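Local coordinates for protein V-type ATP synthase alpha chain (Nanoarchaeum equitans Kin4-M, PDB 5BN3) that serves as the A subunit of an archaeal V-type ATP synthase and binds adenosine-5'-diphosphate in a P-loop nucleotide-binding domain, at residues T167-I170 with P175-L178; A220-F225 with G384-P389. All blocks are in the same frame, centred on the assembly; numbering follows the deposited sequence.

Interaction 1 of 2, residues T167-I170 with P175-L178; sequences TIAI and PIKL
I168 and I176, the two residues most buried by this contact, meet through both backbone and side chain. The amide of I168 gives a nearly straight hydrogen bond (174°) to I176 O at 2.9 Å, and I176 N returns one of 2.8 Å to A169 O. A169 and I176 form an antiparallel hydrogen-bonded pair whose CB atoms lie 4.1 Å apart on one face of the hairpin; I170 and P175, the non-hydrogen-bonded pair, occupy the other. With chi1 at 51°, CG1 of I168 sits between its own backbone N and carbonyl carbon, which brings CG1 to 3.3 Å from I176 O and lets CD1 pack 4.0 Å from I176 CG2. The other branch, CG2, rests against CG of L178 at 4.0 Å, the two side chains crossing at about a right angle. F116, on strand 114-118, touches both I168 and L178, and I132 touches I168 and A169, which places this end of the hairpin against the facing sheet of the barrel-sandwich domain. At the more exposed side, T167 OG1 lies 3.8 Å from P175 CB. Both hydrogen bonds thus join backbone groups, while aliphatic carbons of I168 pack against I176 and L178.

Interaction 2 of 2, residues A220-F225 with G384-P389; sequences AVPGPF and GDFSEP. With ADP (adenosine-5'-diphosphate), chain C.
The CG corner of a proline points onto the face of an aromatic ring where strand 218-222 runs into the phosphate-binding loop, the two side chains crossing at about a right angle: P222 CG sits 4.3 Å from the centroid of the F386 ring, 23° off its normal, in a CH-pi contact displaced toward the rim. The nearest ring carbon to CG is CE2, at 4.0 Å. F386 has CG anti to its carbonyl carbon (chi1 -75°), and the ring extends from the 384-389 loop until CZ comes 3.5 Å from P222 O. CE1 approaches G223 CA obliquely at 4.1 Å. Further along, P224 CB packs on G384 CA at 3.8 Å, and the positive phi of G384, 73°, by itself favours glycine. The partner loop is braced from within. The bond from S387 N to D385 OD1, 3.0 Å, closes an Asx turn inside a type I beta turn; S387 OG adds a second, of 2.7 Å, to D385 OD1 from the same face of the carboxylate, and E388 then N-caps helix 389-395. P224 and F225 also belong to the adenosine-5'-diphosphate pocket, and G223 O is hydrogen-bonded to Y297 of the neighbouring NEQ263 chain. The two segments meet through van der Waals and CH-pi contacts, so the chemistry here is that of packing, where the strand gives way to the P-loop.

The two contacts belong to different domains, their centres 47 Å apart on opposite sides of the chain's centre. Interaction 1 is local, with four residues between its segments, and ties neighbouring strands of one hairpin by backbone hydrogen bonds, part of it facing the interior of the barrel-sandwich domain and part the surface. Interaction 2 joins segments with 158 residues between them in the nucleotide-binding domain, where a strand end and loop meet a second loop through ring and glycine packing. Both are partly buried. Interaction 1 has no partner in another chain of the assembly, whereas 220-225 also meets the NEQ263 chain and borders the adenosine-5'-diphosphate pocket.

Interaction 1 of 2, residues T167-I170 with P175-L178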
loop_
_atom_site.group_PDB
_atom_site.type_symbol
_atom_site.label_atom_id
_atom_site.label_comp_id
_atom_site.label_asym_id
_atom_site.label_seq_id
_atom_site.Cartn_x
_atom_site.Cartn_y
_atom_site.Cartn_z
ATOM N N THR A 167 30.415 3.339 54.695
ATOM C CA THR A 167 31.162 2.095 54.537
ATOM C C THR A 167 30.659 1.043 55.526
ATOM O O THR A 167 30.562 1.308 56.726
ATOM C CB THR A 167 32.671 2.330 54.763
ATOM O OG1 THR A 167 33.141 3.330 53.850
ATOM C CG2 THR A 167 33.460 1.046 54.555
ATOM N N ILE A 168 30.333 -0.143 55.020
ATOM C CA ILE A 168 29.846 -1.233 55.862
ATOM C C ILE A 168 30.857 -2.371 55.932
ATOM O O ILE A 168 30.738 -3.272 56.763
ATOM C CB ILE A 168 28.490 -1.777 55.367
ATOM C CG1 ILE A 168 28.546 -2.102 53.875
ATOM C CG2 ILE A 168 27.385 -0.777 55.634
ATOM C CD1 ILE A 168 28.451 -3.576 53.572
ATOM N N ALA A 169 31.845 -2.321 55.043
ATOM C CA ALA A 169 32.905 -3.320 55.004
ATOM C C ALA A 169 34.087 -2.835 54.176
ATOM O O ALA A 169 33.953 -1.914 53.370
ATOM C CB ALA A 169 32.382 -4.632 54.453
ATOM N N ILE A 170 35.243 -3.460 54.376
ATOM C CA ILE A 170 36.436 -3.132 53.603
ATOM C C ILE A 170 37.081 -4.407 53.066
ATOM O O ILE A 170 37.391 -5.324 53.830
ATOM C CB ILE A 170 37.450 -2.327 54.445
ATOM C CG1 ILE A 170 36.896 -0.928 54.732
ATOM C CG2 ILE A 170 38.788 -2.222 53.727
ATOM C CD1 ILE A 170 37.609 -0.195 55.847
ATOM N N PRO A 175 36.534 0.201 50.116
ATOM C CA PRO A 175 35.280 0.383 50.855
ATOM C C PRO A 175 34.076 -0.233 50.141
ATOM O O PRO A 175 33.923 -0.066 48.929
ATOM C CB PRO A 175 35.124 1.908 50.903
ATOM C CG PRO A 175 36.511 2.444 50.695
ATOM C CD PRO A 175 37.150 1.487 49.743
ATOM N N ILE A 176 33.234 -0.936 50.895
ATOM C CA ILE A 176 32.002 -1.504 50.360
ATOM C C ILE A 176 30.812 -0.731 50.923
ATOM O O ILE A 176 30.759 -0.459 52.123
ATOM C CB ILE A 176 31.865 -3.000 50.726
ATOM C CG1 ILE A 176 33.059 -3.798 50.194
ATOM C CG2 ILE A 176 30.551 -3.576 50.203
ATOM C CD1 ILE A 176 33.268 -3.676 48.698
ATOM N N LYS A 177 29.867 -0.365 50.062
ATOM C CA LYS A 177 28.661 0.330 50.505
ATOM C C LYS A 177 27.454 -0.596 50.495
ATOM O O LYS A 177 27.569 -1.772 50.150
ATOM C CB LYS A 177 28.380 1.552 49.624
ATOM C CG LYS A 177 29.098 2.821 50.049
ATOM C CD LYS A 177 30.591 2.759 49.768
ATOM C CE LYS A 177 31.291 4.019 50.261
ATOM N NZ LYS A 177 30.672 5.264 49.722
ATOM N N LEU A 178 26.301 -0.059 50.884
ATOM C CA LEU A 178 25.041 -0.789 50.802
ATOM C C LEU A 178 24.525 -0.776 49.366
ATOM O O LEU A 178 23.566 -1.474 49.032
ATOM C CB LEU A 178 23.999 -0.176 51.741
ATOM C CG LEU A 178 24.187 -0.428 53.239
ATOM C CD1 LEU A 178 23.187 0.369 54.057
ATOM C CD2 LEU A 178 24.041 -1.903 53.537
#

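Interaction 2 of 2, residues A220-F225 with G384-P389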
loop_
_atom_site.group_PDB
_atom_site.type_symbol
_atom_site.label_atom_id
_atom_site.label_comp_id
_atom_site.label_asym_id
_atom_site.label_seq_id
_atom_site.Cartn_x
_atom_site.Cartn_y
_atom_site.Cartn_z
ATOM N N ALA A 220 4.593 -11.331 25.016
ATOM C CA ALA A 220 4.194 -10.076 24.391
ATOM C C ALA A 220 2.687 -9.876 24.530
ATOM O O ALA A 220 1.917 -10.832 24.409
ATOM C CB ALA A 220 4.593 -10.066 22.929
ATOM N N VAL A 221 2.270 -8.636 24.782
ATOM C CA VAL A 221 0.850 -8.300 24.874
ATOM C C VAL A 221 0.503 -7.178 23.897
ATOM O O VAL A 221 0.436 -6.012 24.282
ATOM C CB VAL A 221 0.448 -7.861 26.304
ATOM C CG1 VAL A 221 -1.070 -7.779 26.434
ATOM C CG2 VAL A 221 1.002 -8.820 27.343
ATOM N N PRO A 222 0.304 -7.525 22.617
ATOM C CA PRO A 222 -0.093 -6.505 21.643
ATOM C C PRO A 222 -1.607 -6.364 21.570
ATOM O O PRO A 222 -2.333 -7.342 21.780
ATOM C CB PRO A 222 0.441 -7.064 20.323
ATOM C CG PRO A 222 0.361 -8.548 20.501
ATOM C CD PRO A 222 0.620 -8.813 21.972
ATOM N N GLY A 223 -2.071 -5.152 21.281
ATOM C CA GLY A 223 -3.489 -4.884 21.133
ATOM C C GLY A 223 -3.712 -3.466 20.647
ATOM O O GLY A 223 -2.839 -2.614 20.797
ATOM N N PRO A 224 -4.879 -3.202 20.045
ATOM C CA PRO A 224 -5.224 -1.830 19.652
ATOM C C PRO A 224 -5.537 -0.995 20.888
ATOM O O PRO A 224 -5.622 -1.557 21.983
ATOM C CB PRO A 224 -6.489 -2.014 18.809
ATOM C CG PRO A 224 -7.082 -3.303 19.298
ATOM C CD PRO A 224 -5.909 -4.178 19.642
ATOM N N PHE A 225 -5.703 0.315 20.734
ATOM C CA PHE A 225 -6.022 1.145 21.895
ATOM C C PHE A 225 -7.362 0.749 22.517
ATOM O O PHE A 225 -8.330 0.474 21.806
ATOM C CB PHE A 225 -5.960 2.652 21.575
ATOM C CG PHE A 225 -7.064 3.151 20.676
ATOM C CD1 PHE A 225 -8.298 3.522 21.199
ATOM C CD2 PHE A 225 -6.846 3.304 19.317
ATOM C CE1 PHE A 225 -9.305 3.998 20.373
ATOM C CE2 PHE A 225 -7.845 3.780 18.486
ATOM C CZ PHE A 225 -9.078 4.129 19.014
ATOM N N GLY A 384 -4.154 -1.404 15.269
ATOM C CA GLY A 384 -4.378 -2.777 15.682
ATOM C C GLY A 384 -3.857 -3.811 14.699
ATOM O O GLY A 384 -4.199 -4.992 14.796
ATOM N N ASP A 385 -3.025 -3.380 13.757
ATOM C CA ASP A 385 -2.454 -4.293 12.765
ATOM C C ASP A 385 -1.227 -5.011 13.323
ATOM O O ASP A 385 -0.159 -4.411 13.445
ATOM C CB ASP A 385 -2.074 -3.515 11.502
ATOM C CG ASP A 385 -1.661 -4.417 10.347
ATOM O OD1 ASP A 385 -1.507 -5.643 10.537
ATOM O OD2 ASP A 385 -1.479 -3.883 9.233
ATOM N N PHE A 386 -1.374 -6.300 13.632
ATOM C CA PHE A 386 -0.297 -7.083 14.241
ATOM C C PHE A 386 0.873 -7.353 13.285
ATOM O O PHE A 386 1.945 -7.771 13.715
ATOM C CB PHE A 386 -0.830 -8.423 14.782
ATOM C CG PHE A 386 -1.631 -8.307 16.063
ATOM C CD1 PHE A 386 -2.123 -7.084 16.499
ATOM C CD2 PHE A 386 -1.885 -9.435 16.833
ATOM C CE1 PHE A 386 -2.859 -6.990 17.674
ATOM C CE2 PHE A 386 -2.616 -9.347 18.009
ATOM C CZ PHE A 386 -3.104 -8.121 18.428
ATOM N N SER A 387 0.671 -7.114 11.992
ATOM C CA SER A 387 1.697 -7.427 10.993
ATOM C C SER A 387 2.856 -6.424 10.978
ATOM O O SER A 387 3.786 -6.548 10.178
ATOM C CB SER A 387 1.075 -7.527 9.598
ATOM O OG SER A 387 0.698 -6.251 9.114
ATOM N N GLU A 388 2.804 -5.448 11.877
ATOM C CA GLU A 388 3.799 -4.376 11.929
ATOM C C GLU A 388 5.109 -4.837 12.599
ATOM O O GLU A 388 5.111 -5.830 13.331
ATOM C CB GLU A 388 3.186 -3.152 12.626
ATOM C CG GLU A 388 2.806 -3.375 14.077
ATOM C CD GLU A 388 3.922 -3.007 15.023
ATOM O OE1 GLU A 388 3.873 -3.434 16.196
ATOM O OE2 GLU A 388 4.847 -2.277 14.599
ATOM N N PRO A 389 6.228 -4.133 12.328
ATOM C CA PRO A 389 7.564 -4.589 12.746
ATOM C C PRO A 389 7.764 -4.820 14.247
ATOM O O PRO A 389 8.405 -5.810 14.605
ATOM C CB PRO A 389 8.480 -3.451 12.282
ATOM C CG PRO A 389 7.774 -2.855 11.126
ATOM C CD PRO A 389 6.313 -2.928 11.480
HETATM P PB ADP C . -5.117 -0.204 26.598
HETATM O O1B ADP C . -4.975 -1.449 25.763
HETATM O O2B ADP C . -4.052 -0.024 27.643
HETATM O O3B ADP C . -5.417 1.030 25.787
HETATM P PA ADP C . -6.684 -0.330 29.010
HETATM O O1A ADP C . -5.817 -1.306 29.749
HETATM O O2A ADP C . -6.620 1.135 29.354
HETATM O O3A ADP C . -6.474 -0.515 27.420
HETATM O "O5'" ADP C . -8.210 -0.819 29.167
HETATM C "C5'" ADP C . -9.240 -0.192 28.403
HETATM C "C4'" ADP C . -10.571 -0.291 29.139
HETATM O "O4'" ADP C . -10.945 -1.664 29.310
HETATM C "C3'" ADP C . -10.448 0.339 30.515
HETATM O "O3'" ADP C . -11.479 1.317 30.681
HETATM C "C2'" ADP C . -10.632 -0.807 31.487
HETATM O "O2'" ADP C . -11.473 -0.435 32.578
HETATM C "C1'" ADP C . -11.264 -1.925 30.677
HETATM N N9 ADP C . -10.701 -3.229 31.101
HETATM C C8 ADP C . -9.603 -3.822 30.595
HETATM N N7 ADP C . -9.364 -5.007 31.211
HETATM C C5 ADP C . -10.328 -5.189 32.133
HETATM C C6 ADP C . -10.669 -6.230 33.128
HETATM N N6 ADP C . -9.913 -7.351 33.264
HETATM N N1 ADP C . -11.767 -6.022 33.891
HETATM C C2 ADP C . -12.527 -4.916 33.765
HETATM N N3 ADP C . -12.274 -3.932 32.884
HETATM C C4 ADP C . -11.207 -4.012 32.054
#